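Local atomic coordinates of SYE1 (Shewanella oneidensis, PDB entry 4AWT), a protein that binds FMN and, as an Old Yellow Enzyme relative, probably reduces carbon-carbon double bonds at the expense of NADH or NADPH. Residues Thr26-Ala37 with Tyr68-Gln79; Ala51-Ile61 with Cys95-His103. The protein carries 1 engineered substitution. All coordinates share one frame; numbering follows the deposited sequence. Where two conformers were deposited one is given.

Contact 1: residues Thr26-Ala37 with Tyr68-Gln79. With FMN (flavin mononucleotide), chain B; BOG (octyl beta-D-glucopyranoside), chain D.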
loop_
_atom_site.group_PDB
_atom_site.type_symbol
_atom_site.label_atom_id
_atom_site.label_comp_id
_atom_site.label_asym_id
_atom_site.label_seq_id
_atom_site.Cartn_x
_atom_site.Cartn_y
_atom_site.Cartn_z
ATOM N N THR A 26 -3.272 -2.258 6.973
ATOM C CA THR A 26 -4.543 -1.741 7.505
ATOM C C THR A 26 -4.834 -2.381 8.839
ATOM O O THR A 26 -4.918 -3.606 8.943
ATOM C CB THR A 26 -5.670 -2.079 6.514
ATOM O OG1 THR A 26 -5.550 -1.286 5.327
ATOM C CG2 THR A 26 -7.050 -1.840 7.069
ATOM N N ARG A 27 -5.055 -1.534 9.843
ATOM C CA ARG A 27 -5.408 -1.985 11.191
ATOM C C ARG A 27 -6.785 -1.487 11.621
ATOM O O ARG A 27 -7.295 -1.927 12.674
ATOM C CB ARG A 27 -4.353 -1.633 12.227
ATOM C CG ARG A 27 -2.942 -2.046 11.849
ATOM C CD ARG A 27 -2.797 -3.536 11.476
ATOM N NE ARG A 27 -3.250 -4.398 12.581
ATOM C CZ ARG A 27 -2.540 -4.662 13.666
ATOM N NH1 ARG A 27 -1.289 -4.291 13.765
ATOM N NH2 ARG A 27 -3.105 -5.369 14.653
ATOM N N SER A 28 -7.380 -0.565 10.888
ATOM C CA SER A 28 -8.725 -0.097 11.179
ATOM C C SER A 28 -8.868 0.352 12.644
ATOM O O SER A 28 -9.820 -0.031 13.326
ATOM C CB SER A 28 -9.768 -1.104 10.749
ATOM O OG SER A 28 -9.779 -1.202 9.342
ATOM N N ARG A 29 -7.938 1.192 13.073
ATOM C CA ARG A 29 -7.879 1.734 14.424
ATOM C C ARG A 29 -8.186 3.215 14.454
ATOM O O ARG A 29 -8.041 3.841 15.516
ATOM C CB ARG A 29 -6.511 1.467 15.084
ATOM C CG ARG A 29 -6.069 0.010 15.214
ATOM C CD ARG A 29 -7.069 -0.762 16.002
ATOM N NE ARG A 29 -6.520 -1.912 16.813
ATOM C CZ ARG A 29 -6.294 -3.135 16.367
ATOM N NH1 ARG A 29 -6.333 -3.418 15.081
ATOM N NH2 ARG A 29 -5.976 -4.079 17.238
ATOM N N ALA A 30 -8.544 3.863 13.341
ATOM C CA ALA A 30 -8.661 5.304 13.333
ATOM C C ALA A 30 -9.826 5.753 14.224
ATOM O O ALA A 30 -10.854 5.124 14.334
ATOM C CB ALA A 30 -8.880 5.801 11.911
ATOM N N SER A 31 -9.596 6.913 14.856
ATOM C CA SER A 31 -10.587 7.466 15.762
ATOM C C SER A 31 -11.838 7.908 15.033
ATOM O O SER A 31 -11.789 8.416 13.918
ATOM C CB SER A 31 -9.991 8.655 16.519
ATOM O OG SER A 31 -8.964 8.191 17.369
ATOM N N GLN A 32 -12.947 7.754 15.744
ATOM C CA GLN A 32 -14.267 8.060 15.278
ATOM C C GLN A 32 -14.870 9.182 16.160
ATOM O O GLN A 32 -14.673 9.187 17.370
ATOM C CB GLN A 32 -15.173 6.814 15.375
ATOM C CG GLN A 32 -14.566 5.632 14.566
ATOM C CD GLN A 32 -14.357 6.030 13.130
ATOM O OE1 GLN A 32 -15.289 6.562 12.480
ATOM N NE2 GLN A 32 -13.184 5.807 12.562
ATOM N N PRO A 33 -15.601 10.138 15.636
ATOM C CA PRO A 33 -15.875 10.229 14.216
ATOM C C PRO A 33 -14.634 10.837 13.574
ATOM O O PRO A 33 -13.755 11.408 14.237
ATOM C CB PRO A 33 -17.075 11.205 14.190
ATOM C CG PRO A 33 -16.840 12.087 15.381
ATOM C CD PRO A 33 -16.231 11.236 16.432
ATOM N N GLY A 34 -14.564 10.694 12.295
ATOM C CA GLY A 34 -13.607 11.454 11.492
ATOM C C GLY A 34 -12.491 10.644 10.867
ATOM O O GLY A 34 -11.742 11.226 10.048
ATOM N N ASP A 35 -12.352 9.364 11.201
ATOM C CA ASP A 35 -11.314 8.529 10.618
ATOM C C ASP A 35 -9.935 9.142 10.785
ATOM O O ASP A 35 -9.151 9.298 9.839
ATOM C CB ASP A 35 -11.615 8.199 9.156
ATOM C CG ASP A 35 -12.806 7.288 8.951
ATOM O OD1 ASP A 35 -13.117 6.473 9.841
ATOM O OD2 ASP A 35 -13.379 7.371 7.839
ATOM N N VAL A 36 -9.584 9.437 12.052
ATOM C CA VAL A 36 -8.391 10.195 12.357
ATOM C C VAL A 36 -7.301 9.308 12.938
ATOM O O VAL A 36 -7.519 8.619 13.955
ATOM C CB VAL A 36 -8.717 11.346 13.343
ATOM C CG1 VAL A 36 -7.549 12.267 13.435
ATOM C CG2 VAL A 36 -9.996 12.088 12.914
ATOM N N ALA A 37 -6.114 9.335 12.347
ATOM C CA ALA A 37 -4.965 8.652 12.927
ATOM C C ALA A 37 -4.719 9.218 14.356
ATOM O O ALA A 37 -4.999 10.367 14.626
ATOM C CB ALA A 37 -3.726 8.878 12.089
ATOM N N TYR A 68 -12.935 0.105 3.873
ATOM C CA TYR A 68 -13.026 -0.667 5.090
ATOM C C TYR A 68 -13.323 0.258 6.230
ATOM O O TYR A 68 -12.826 1.382 6.280
ATOM C CB TYR A 68 -11.715 -1.454 5.352
ATOM C CG TYR A 68 -11.342 -2.329 4.183
ATOM C CD1 TYR A 68 -10.600 -1.790 3.123
ATOM C CD2 TYR A 68 -11.716 -3.654 4.108
ATOM C CE1 TYR A 68 -10.286 -2.540 2.012
ATOM C CE2 TYR A 68 -11.369 -4.427 3.012
ATOM C CZ TYR A 68 -10.675 -3.858 1.949
ATOM O OH TYR A 68 -10.326 -4.558 0.838
ATOM N N ALA A 69 -14.076 -0.245 7.224
ATOM C CA ALA A 69 -14.397 0.585 8.364
ATOM C C ALA A 69 -13.119 1.037 9.076
ATOM O O ALA A 69 -12.159 0.302 9.238
ATOM C CB ALA A 69 -15.259 -0.178 9.349
ATOM N N TRP A 70 -13.166 2.280 9.546
ATOM C CA TRP A 70 -12.230 2.807 10.547
ATOM C C TRP A 70 -10.804 2.941 10.009
ATOM O O TRP A 70 -9.858 2.992 10.808
ATOM C CB TRP A 70 -12.227 2.028 11.873
ATOM C CG TRP A 70 -13.606 1.641 12.347
ATOM C CD1 TRP A 70 -14.681 2.494 12.523
ATOM C CD2 TRP A 70 -14.043 0.333 12.675
ATOM N NE1 TRP A 70 -15.749 1.773 12.965
ATOM C CE2 TRP A 70 -15.395 0.435 13.057
ATOM C CE3 TRP A 70 -13.421 -0.906 12.670
ATOM C CZ2 TRP A 70 -16.109 -0.685 13.433
ATOM C CZ3 TRP A 70 -14.123 -2.017 13.041
ATOM C CH2 TRP A 70 -15.465 -1.903 13.418
ATOM N N THR A 71 -10.612 3.024 8.699
ATOM C CA THR A 71 -9.294 3.320 8.172
ATOM C C THR A 71 -9.046 4.808 8.220
ATOM O O THR A 71 -9.976 5.635 8.057
ATOM C CB THR A 71 -9.096 2.744 6.759
ATOM O OG1 THR A 71 -10.016 3.355 5.825
ATOM C CG2 THR A 71 -9.366 1.263 6.734
ATOM N N PRO A 72 -7.814 5.242 8.472
ATOM C CA PRO A 72 -7.529 6.663 8.604
ATOM C C PRO A 72 -7.507 7.354 7.276
ATOM O O PRO A 72 -6.944 6.839 6.312
ATOM C CB PRO A 72 -6.097 6.667 9.205
ATOM C CG PRO A 72 -5.488 5.376 8.654
ATOM C CD PRO A 72 -6.635 4.383 8.704
ATOM N N GLY A 73 -8.077 8.558 7.195
ATOM C CA GLY A 73 -7.985 9.350 6.009
ATOM C C GLY A 73 -6.808 10.291 6.007
ATOM O O GLY A 73 -6.097 10.461 6.994
ATOM N N ILE A 74 -6.628 10.981 4.849
ATOM C CA ILE A 74 -5.574 11.962 4.699
ATOM C C ILE A 74 -6.075 13.193 3.971
ATOM O O ILE A 74 -5.304 13.866 3.275
ATOM C CB ILE A 74 -4.292 11.342 4.120
ATOM C CG1 ILE A 74 -3.049 12.195 4.337
ATOM C CG2 ILE A 74 -4.474 10.920 2.669
ATOM C CD1 ILE A 74 -1.766 11.386 4.319
ATOM N N TYR A 75 -7.352 13.529 4.136
ATOM C CA TYR A 75 -7.956 14.640 3.424
ATOM C C TYR A 75 -8.495 15.755 4.329
ATOM O O TYR A 75 -8.720 16.848 3.778
ATOM C CB TYR A 75 -9.038 14.162 2.418
ATOM C CG TYR A 75 -10.135 13.383 3.025
ATOM C CD1 TYR A 75 -11.277 14.008 3.547
ATOM C CD2 TYR A 75 -10.100 11.989 3.145
ATOM C CE1 TYR A 75 -12.295 13.299 4.134
ATOM C CE2 TYR A 75 -11.093 11.266 3.734
ATOM C CZ TYR A 75 -12.216 11.951 4.234
ATOM O OH TYR A 75 -13.219 11.242 4.850
ATOM N N THR A 76 -8.691 15.581 5.606
ATOM C CA THR A 76 -9.145 16.682 6.462
ATOM C C THR A 76 -7.993 17.226 7.288
ATOM O O THR A 76 -6.973 16.543 7.513
ATOM C CB THR A 76 -10.253 16.238 7.392
ATOM O OG1 THR A 76 -9.685 15.351 8.388
ATOM C CG2 THR A 76 -11.429 15.561 6.696
ATOM N N PRO A 77 -8.123 18.448 7.768
ATOM C CA PRO A 77 -7.061 18.999 8.603
ATOM C C PRO A 77 -6.781 18.137 9.850
ATOM O O PRO A 77 -5.636 17.975 10.255
ATOM C CB PRO A 77 -7.592 20.400 8.979
ATOM C CG PRO A 77 -8.457 20.751 7.789
ATOM C CD PRO A 77 -9.181 19.475 7.447
ATOM N N GLU A 78 -7.827 17.627 10.458
ATOM C CA GLU A 78 -7.655 16.792 11.645
ATOM C C GLU A 78 -6.914 15.505 11.304
ATOM O O GLU A 78 -6.090 15.017 12.078
ATOM C CB GLU A 78 -8.981 16.466 12.263
ATOM C CG GLU A 78 -9.729 17.712 12.681
ATOM C CD GLU A 78 -10.566 18.385 11.622
ATOM O OE1 GLU A 78 -10.595 18.257 10.390
ATOM O OE2 GLU A 78 -11.420 19.233 12.037
ATOM N N GLN A 79 -7.242 14.919 10.153
ATOM C CA GLN A 79 -6.556 13.702 9.702
ATOM C C GLN A 79 -5.083 13.963 9.490
ATOM O O GLN A 79 -4.234 13.113 9.802
ATOM C CB GLN A 79 -7.216 13.199 8.429
ATOM C CG GLN A 79 -8.503 12.486 8.676
ATOM C CD GLN A 79 -9.328 12.276 7.420
ATOM O OE1 GLN A 79 -8.967 12.749 6.331
ATOM N NE2 GLN A 79 -10.400 11.549 7.534
HETATM N N1 FMN B . -1.331 -3.917 1.555
HETATM C C2 FMN B . -1.445 -2.661 1.139
HETATM O O2 FMN B . -0.887 -2.255 0.084
HETATM N N3 FMN B . -2.193 -1.749 1.870
HETATM C C4 FMN B . -2.847 -2.081 3.045
HETATM O O4 FMN B . -3.415 -1.168 3.700
HETATM C C4A FMN B . -2.809 -3.426 3.406
HETATM N N5 FMN B . -3.516 -3.876 4.520
HETATM C C5A FMN B . -3.114 -5.115 5.090
HETATM C C6 FMN B . -3.582 -5.481 6.327
HETATM C C7 FMN B . -3.187 -6.692 6.946
HETATM C C7M FMN B . -3.648 -6.964 8.357
HETATM C C8 FMN B . -2.360 -7.527 6.257
HETATM C C8M FMN B . -1.862 -8.826 6.857
HETATM C C9 FMN B . -1.883 -7.167 4.980
HETATM C C9A FMN B . -2.244 -5.956 4.386
HETATM N N10 FMN B . -1.721 -5.564 3.137
HETATM C C10 FMN B . -1.952 -4.280 2.683
HETATM C "C1'" FMN B . -0.764 -6.438 2.451
HETATM C "C2'" FMN B . 0.646 -6.407 3.069
HETATM O "O2'" FMN B . 1.271 -5.158 2.828
HETATM C "C3'" FMN B . 1.561 -7.464 2.483
HETATM O "O3'" FMN B . 1.845 -7.223 1.113
HETATM C "C4'" FMN B . 1.064 -8.912 2.641
HETATM O "O4'" FMN B . 0.567 -9.160 3.947
HETATM C "C5'" FMN B . 2.104 -9.932 2.220
HETATM O "O5'" FMN B . 3.277 -9.858 3.048
HETATM P P FMN B . 3.463 -10.908 4.262
HETATM O O1P FMN B . 2.399 -10.579 5.278
HETATM O O2P FMN B . 3.295 -12.297 3.689
HETATM O O3P FMN B . 4.860 -10.614 4.752
HETATM C C1 BOG D . -8.032 -6.884 3.710
HETATM O O1 BOG D . -8.299 -7.921 4.614
HETATM C C2 BOG D . -7.486 -5.666 4.385
HETATM O O2 BOG D . -8.431 -5.085 5.258
HETATM C C3 BOG D . -7.086 -4.568 3.387
HETATM O O3 BOG D . -6.373 -3.552 4.035
HETATM C C4 BOG D . -6.123 -5.193 2.367
HETATM O O4 BOG D . -5.813 -4.238 1.409
HETATM C C5 BOG D . -6.696 -6.454 1.732
HETATM O O5 BOG D . -6.980 -7.342 2.796
HETATM C C6 BOG D . -5.731 -7.091 0.765
HETATM O O6 BOG D . -6.427 -8.184 0.193
HETATM C "C1'" BOG D . -9.289 -8.830 4.193
HETATM C "C2'" BOG D . -9.713 -9.855 5.241
HETATM C "C3'" BOG D . -8.571 -10.520 5.948
HETATM C "C4'" BOG D . -8.777 -11.811 6.732
HETATM C "C5'" BOG D . -8.372 -11.541 8.185
HETATM C "C6'" BOG D . -9.600 -11.559 9.097
HETATM C "C7'" BOG D . -9.182 -11.257 10.548
HETATM C "C8'" BOG D . -10.282 -11.836 11.430
HETATM O O HOH W 1 -11.641 14.021 9.861
HETATM O O HOH W 2 -13.176 8.582 5.436
HETATM O O HOH W 3 -5.640 10.590 9.853
#
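Gln79 reaches across to Gly34 with its amide NE2, which donates to the backbone O at 2.9 Å. CG lies anti to its own carbonyl carbon (chi1 -78°) and the chain runs straight beyond it, bringing both ends of the amide into use. OE1 accepts from two successive backbone groups, Tyr75 N nearly in line with its C=O and Thr76 N from above the amide plane. Replacing Gln79 by an alanine is likely to leave Gly34 O without its amide donor and Tyr75 N and Thr76 N without their common acceptor, letting the loop ahead of helix 77-92 shift. Three more bonds cross between the segments: Gly73 N to Asp35 O (2.9 Å), Ala30 N to Trp70 O (3.0 Å) and Ser28 OG to Ala69 O (2.8 Å), the hydroxyl meeting the carbonyl almost end-on.

These bonds hold the loop after strand 20-22 of the TIM barrel against the one leading into helix 77-92. Each is internally braced: Asp35 and Val36 face Ser31 in a G1 beta bulge, Thr76 and Gln79 make a capping box, and Tyr68-Thr71 is a type II turn.

The apolar packing gathers on Pro72, whose CB lies 4.0 Å from Ala30 CB and also meets Ala37 CB. The Val36 CG1 methyl lies against the Glu78 carbonyl oxygen. The Gln32 and Trp70 side chains cross at about a right angle, the amide turned 60° from the indole plane, with Gln32 CD at the indole edge 3.6 Å from Trp70 CD1.

Among the remaining polar bonds, Gln32 NE2 donates to the anti lone pair of Asp35 OD1, and Asp35 OD2 forms a salt bridge with Lys66. At the flavin end, Thr26 OG1 donates to FMN O4 (2.7 Å), and one Tyr68 ring face lies against octyl glucoside O2.

Contact 2: residues Ala51-Ile61 with Cys95-His103. With FMN (flavin mononucleotide), chain B.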
loop_
_atom_site.group_PDB
_atom_site.type_symbol
_atom_site.label_atom_id
_atom_site.label_comp_id
_atom_site.label_asym_id
_atom_site.label_seq_id
_atom_site.Cartn_x
_atom_site.Cartn_y
_atom_site.Cartn_z
ATOM N N ALA A 51 12.630 -0.757 11.498
ATOM C CA ALA A 51 12.605 -0.952 10.067
ATOM C C ALA A 51 13.458 0.113 9.388
ATOM O O ALA A 51 13.576 1.228 9.866
ATOM C CB ALA A 51 11.169 -0.833 9.574
ATOM N N GLY A 52 13.953 -0.211 8.209
ATOM C CA GLY A 52 14.586 0.803 7.383
ATOM C C GLY A 52 13.586 1.830 6.846
ATOM O O GLY A 52 13.873 3.014 6.752
ATOM N N LEU A 53 12.410 1.346 6.470
ATOM C CA LEU A 53 11.331 2.170 5.943
ATOM C C LEU A 53 10.018 1.620 6.473
ATOM O O LEU A 53 9.798 0.425 6.418
ATOM C CB LEU A 53 11.307 2.105 4.404
ATOM C CG LEU A 53 10.148 2.799 3.717
ATOM C CD1 LEU A 53 10.188 4.300 3.873
ATOM C CD2 LEU A 53 10.165 2.424 2.219
ATOM N N ILE A 54 9.146 2.516 6.939
ATOM C CA ILE A 54 7.757 2.200 7.204
ATOM C C ILE A 54 6.907 2.785 6.081
ATOM O O ILE A 54 7.074 3.961 5.740
ATOM C CB ILE A 54 7.299 2.761 8.549
ATOM C CG1 ILE A 54 8.050 2.054 9.698
ATOM C CG2 ILE A 54 5.788 2.628 8.708
ATOM C CD1 ILE A 54 7.779 2.646 11.053
ATOM N N VAL A 55 5.988 1.994 5.563
ATOM C CA VAL A 55 4.929 2.485 4.694
ATOM C C VAL A 55 3.649 2.380 5.491
ATOM O O VAL A 55 3.325 1.310 6.007
ATOM C CB VAL A 55 4.842 1.732 3.376
ATOM C CG1 VAL A 55 3.894 2.502 2.447
ATOM C CG2 VAL A 55 6.188 1.551 2.716
ATOM N N SER A 56 2.927 3.484 5.630
ATOM C CA SER A 56 1.691 3.453 6.371
ATOM C C SER A 56 0.701 2.491 5.735
ATOM O O SER A 56 0.695 2.242 4.539
ATOM C CB SER A 56 1.027 4.826 6.453
ATOM O OG SER A 56 0.315 5.178 5.271
ATOM N N GLU A 57 -0.231 2.022 6.582
ATOM C CA GLU A 57 -1.459 1.460 6.098
ATOM C C GLU A 57 -2.099 2.381 5.067
ATOM O O GLU A 57 -1.939 3.604 5.100
ATOM C CB GLU A 57 -2.430 1.221 7.257
ATOM C CG GLU A 57 -2.869 2.493 8.018
ATOM C CD GLU A 57 -3.168 2.114 9.459
ATOM O OE1 GLU A 57 -4.187 1.440 9.733
ATOM O OE2 GLU A 57 -2.367 2.506 10.339
ATOM N N GLY A 58 -2.903 1.790 4.186
ATOM C CA GLY A 58 -3.607 2.625 3.213
ATOM C C GLY A 58 -4.397 3.703 3.921
ATOM O O GLY A 58 -5.091 3.485 4.909
ATOM N N THR A 59 -4.322 4.911 3.345
ATOM C CA THR A 59 -5.019 6.057 3.915
ATOM C C THR A 59 -5.799 6.717 2.779
ATOM O O THR A 59 -5.264 7.132 1.751
ATOM C CB THR A 59 -4.035 6.972 4.662
ATOM O OG1 THR A 59 -4.747 8.038 5.286
ATOM C CG2 THR A 59 -2.922 7.574 3.870
ATOM N N GLN A 60 -7.113 6.735 2.932
ATOM C CA GLN A 60 -7.989 7.138 1.826
ATOM C C GLN A 60 -7.842 8.615 1.531
ATOM O O GLN A 60 -7.761 9.485 2.406
ATOM C CB GLN A 60 -9.447 6.782 2.083
ATOM C CG GLN A 60 -10.090 7.409 3.320
ATOM C CD GLN A 60 -9.995 6.559 4.545
ATOM O OE1 GLN A 60 -9.178 5.613 4.612
ATOM N NE2 GLN A 60 -10.764 6.863 5.561
ATOM N N ILE A 61 -7.882 8.927 0.222
ATOM C CA ILE A 61 -7.681 10.263 -0.282
ATOM C C ILE A 61 -8.938 11.127 -0.280
ATOM O O ILE A 61 -8.853 12.316 -0.540
ATOM C CB ILE A 61 -7.066 10.226 -1.702
ATOM C CG1 ILE A 61 -8.040 9.640 -2.723
ATOM C CG2 ILE A 61 -5.741 9.510 -1.690
ATOM C CD1 ILE A 61 -7.543 9.657 -4.151
ATOM N N CYS A 95 13.782 6.965 11.599
ATOM C CA CYS A 95 13.163 6.018 10.678
ATOM C C CYS A 95 12.506 6.920 9.638
ATOM O O CYS A 95 12.202 8.067 9.916
ATOM C CB CYS A 95 12.166 5.062 11.286
ATOM S SG CYS A 95 11.457 3.828 10.211
ATOM N N ALA A 96 12.341 6.427 8.451
ATOM C CA ALA A 96 11.611 7.089 7.361
ATOM C C ALA A 96 10.233 6.477 7.243
ATOM O O ALA A 96 10.058 5.282 7.443
ATOM C CB ALA A 96 12.353 6.928 6.042
ATOM N N ILE A 97 9.245 7.315 6.893
ATOM C CA ILE A 97 7.888 6.823 6.767
ATOM C C ILE A 97 7.205 7.475 5.561
ATOM O O ILE A 97 7.236 8.700 5.393
ATOM C CB ILE A 97 7.101 7.014 8.056
ATOM C CG1 ILE A 97 5.690 6.421 7.927
ATOM C CG2 ILE A 97 7.069 8.447 8.555
ATOM C CD1 ILE A 97 4.916 6.293 9.232
ATOM N N PHE A 98 6.607 6.625 4.733
ATOM C CA PHE A 98 5.823 7.048 3.575
ATOM C C PHE A 98 4.354 6.784 3.847
ATOM O O PHE A 98 4.013 5.795 4.497
ATOM C CB PHE A 98 6.244 6.319 2.304
ATOM C CG PHE A 98 7.456 6.871 1.573
ATOM C CD1 PHE A 98 8.552 7.414 2.230
ATOM C CD2 PHE A 98 7.488 6.821 0.181
ATOM C CE1 PHE A 98 9.640 7.896 1.518
ATOM C CE2 PHE A 98 8.581 7.303 -0.527
ATOM C CZ PHE A 98 9.656 7.829 0.134
ATOM N N ALA A 99 3.474 7.638 3.324
ATOM C CA ALA A 99 2.041 7.457 3.425
ATOM C C ALA A 99 1.519 6.706 2.208
ATOM O O ALA A 99 1.754 7.155 1.088
ATOM C CB ALA A 99 1.308 8.790 3.499
ATOM N N GLN A 100 0.779 5.620 2.406
ATOM C CA GLN A 100 0.195 4.899 1.278
ATOM C C GLN A 100 -1.146 5.528 0.904
ATOM O O GLN A 100 -2.143 5.363 1.581
ATOM C CB GLN A 100 0.014 3.413 1.541
ATOM C CG GLN A 100 -0.436 2.756 0.240
ATOM C CD GLN A 100 -0.837 1.331 0.383
ATOM O OE1 GLN A 100 -1.790 0.999 1.113
ATOM N NE2 GLN A 100 -0.174 0.448 -0.352
ATOM N N LEU A 101 -1.163 6.268 -0.221
ATOM C CA LEU A 101 -2.379 6.941 -0.671
ATOM C C LEU A 101 -3.304 5.934 -1.332
ATOM O O LEU A 101 -2.912 5.247 -2.282
ATOM C CB LEU A 101 -2.026 8.054 -1.638
ATOM C CG LEU A 101 -1.022 9.077 -1.147
ATOM C CD1 LEU A 101 -0.853 10.176 -2.197
ATOM C CD2 LEU A 101 -1.414 9.674 0.194
ATOM N N TRP A 102 -4.546 5.884 -0.844
ATOM C CA TRP A 102 -5.463 4.802 -1.186
ATOM C C TRP A 102 -6.739 5.324 -1.856
ATOM O O TRP A 102 -7.410 6.215 -1.330
ATOM C CB TRP A 102 -5.872 4.036 0.068
ATOM C CG TRP A 102 -6.244 2.607 -0.120
ATOM C CD1 TRP A 102 -6.190 1.811 -1.224
ATOM C CD2 TRP A 102 -6.679 1.775 0.955
ATOM N NE1 TRP A 102 -6.560 0.528 -0.892
ATOM C CE2 TRP A 102 -6.840 0.480 0.435
ATOM C CE3 TRP A 102 -6.911 2.002 2.317
ATOM C CZ2 TRP A 102 -7.221 -0.587 1.253
ATOM C CZ3 TRP A 102 -7.274 0.927 3.101
ATOM C CH2 TRP A 102 -7.423 -0.308 2.586
ATOM N N HIS A 103 -7.115 4.663 -2.947
ATOM C CA HIS A 103 -8.486 4.709 -3.468
ATOM C C HIS A 103 -8.836 3.279 -3.824
ATOM O O HIS A 103 -8.189 2.652 -4.663
ATOM C CB HIS A 103 -8.652 5.628 -4.676
ATOM C CG HIS A 103 -10.092 5.937 -4.993
ATOM N ND1 HIS A 103 -11.038 5.017 -5.098
ATOM C CD2 HIS A 103 -10.649 7.160 -5.147
ATOM C CE1 HIS A 103 -12.174 5.628 -5.352
ATOM N NE2 HIS A 103 -11.977 6.939 -5.392
HETATM N N1 FMN B . -1.331 -3.917 1.555
HETATM C C2 FMN B . -1.445 -2.661 1.139
HETATM O O2 FMN B . -0.887 -2.255 0.084
HETATM N N3 FMN B . -2.193 -1.749 1.870
HETATM C C4 FMN B . -2.847 -2.081 3.045
HETATM O O4 FMN B . -3.415 -1.168 3.700
HETATM C C4A FMN B . -2.809 -3.426 3.406
HETATM N N5 FMN B . -3.516 -3.876 4.520
HETATM C C5A FMN B . -3.114 -5.115 5.090
HETATM C C6 FMN B . -3.582 -5.481 6.327
HETATM C C7 FMN B . -3.187 -6.692 6.946
HETATM C C7M FMN B . -3.648 -6.964 8.357
HETATM C C8 FMN B . -2.360 -7.527 6.257
HETATM C C8M FMN B . -1.862 -8.826 6.857
HETATM C C9 FMN B . -1.883 -7.167 4.980
HETATM C C9A FMN B . -2.244 -5.956 4.386
HETATM N N10 FMN B . -1.721 -5.564 3.137
HETATM C C10 FMN B . -1.952 -4.280 2.683
HETATM C "C1'" FMN B . -0.764 -6.438 2.451
HETATM C "C2'" FMN B . 0.646 -6.407 3.069
HETATM O "O2'" FMN B . 1.271 -5.158 2.828
HETATM C "C3'" FMN B . 1.561 -7.464 2.483
HETATM O "O3'" FMN B . 1.845 -7.223 1.113
HETATM C "C4'" FMN B . 1.064 -8.912 2.641
HETATM O "O4'" FMN B . 0.567 -9.160 3.947
HETATM C "C5'" FMN B . 2.104 -9.932 2.220
HETATM O "O5'" FMN B . 3.277 -9.858 3.048
HETATM P P FMN B . 3.463 -10.908 4.262
HETATM O O1P FMN B . 2.399 -10.579 5.278
HETATM O O2P FMN B . 3.295 -12.297 3.689
HETATM O O3P FMN B . 4.860 -10.614 4.752
#
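Ser56 OG is gripped twice: it accepts from Gln100 N across the strands (2.9 Å) and donates to Glu57 O in its own segment. With OG held between the backbone N and the carbonyl carbon (chi1 80°), the hydroxyl stands in for a backbone acceptor where the regular pairing lapses. Before this point the parallel ladder alternates normally, Ile54 N to Ala96 O being almost straight (179°), followed by Phe98 N to Ile54 O and Ser56 N to Phe98 O. After it, Thr59 N binds Gln100 O at 2.8 Å, and Trp102 N and Ile61 N continue the ladder with more bent bonds. Ser56 O is buried without a partner.

The interruption lies beside the flavin. Gly58 N donates to FMN O4 (3.0 Å), while the extended Gln100 side chain, CG anti to the backbone N (chi1 -173°), reads two adjoining groups of the pyrimidine ring: OE1 accepts from FMN N3 at 2.9 Å and NE2 donates to FMN O2 at 2.8 Å. Trp102 CE3 packs 3.4 Å from Gly58 C, and a side chain on Gly58 would run into this indole.

On one face of the sheet Leu53 CD1 touches Ala96 CB and lies 3.9 Å from Phe98 CD1; on the other, Ile54 CG2 meets Ile97 CD1. These are adjacent strands of the eight-stranded barrel, joined by a beta-alpha-beta crossover. Ser56 and Ile97 lie under helix 77-92, Ile61 packs on helix 153-172, and backbone bonds extend the sheet to Met22 on one side and to Asp176 and Gly177 on the other.

How the contacts relate
From the N terminus, the chain leaves strand 20-22 through 26-37, runs down helix 39-46 and enters strand 53-60. Contact 1 closes a loop when 68-79 returns to 26-37, enclosing that helix and strand. Contact 2 closes the next when strand 96-102 pairs with 51-61, enclosing helix 77-92. Because the segments alternate, the two loops cross: 51-61 lies within the first and 68-79 within the second. Segment 68-79 also touches strand 53-60 directly, with probable hydrogen bonds from Thr71 OG1 to Gln60 OE1 and between Pro72 O and Thr59 OG1. Contact 1 joins two loops and contact 2 two neighbouring barrel strands, with these bonds linking them; both reach the FMN.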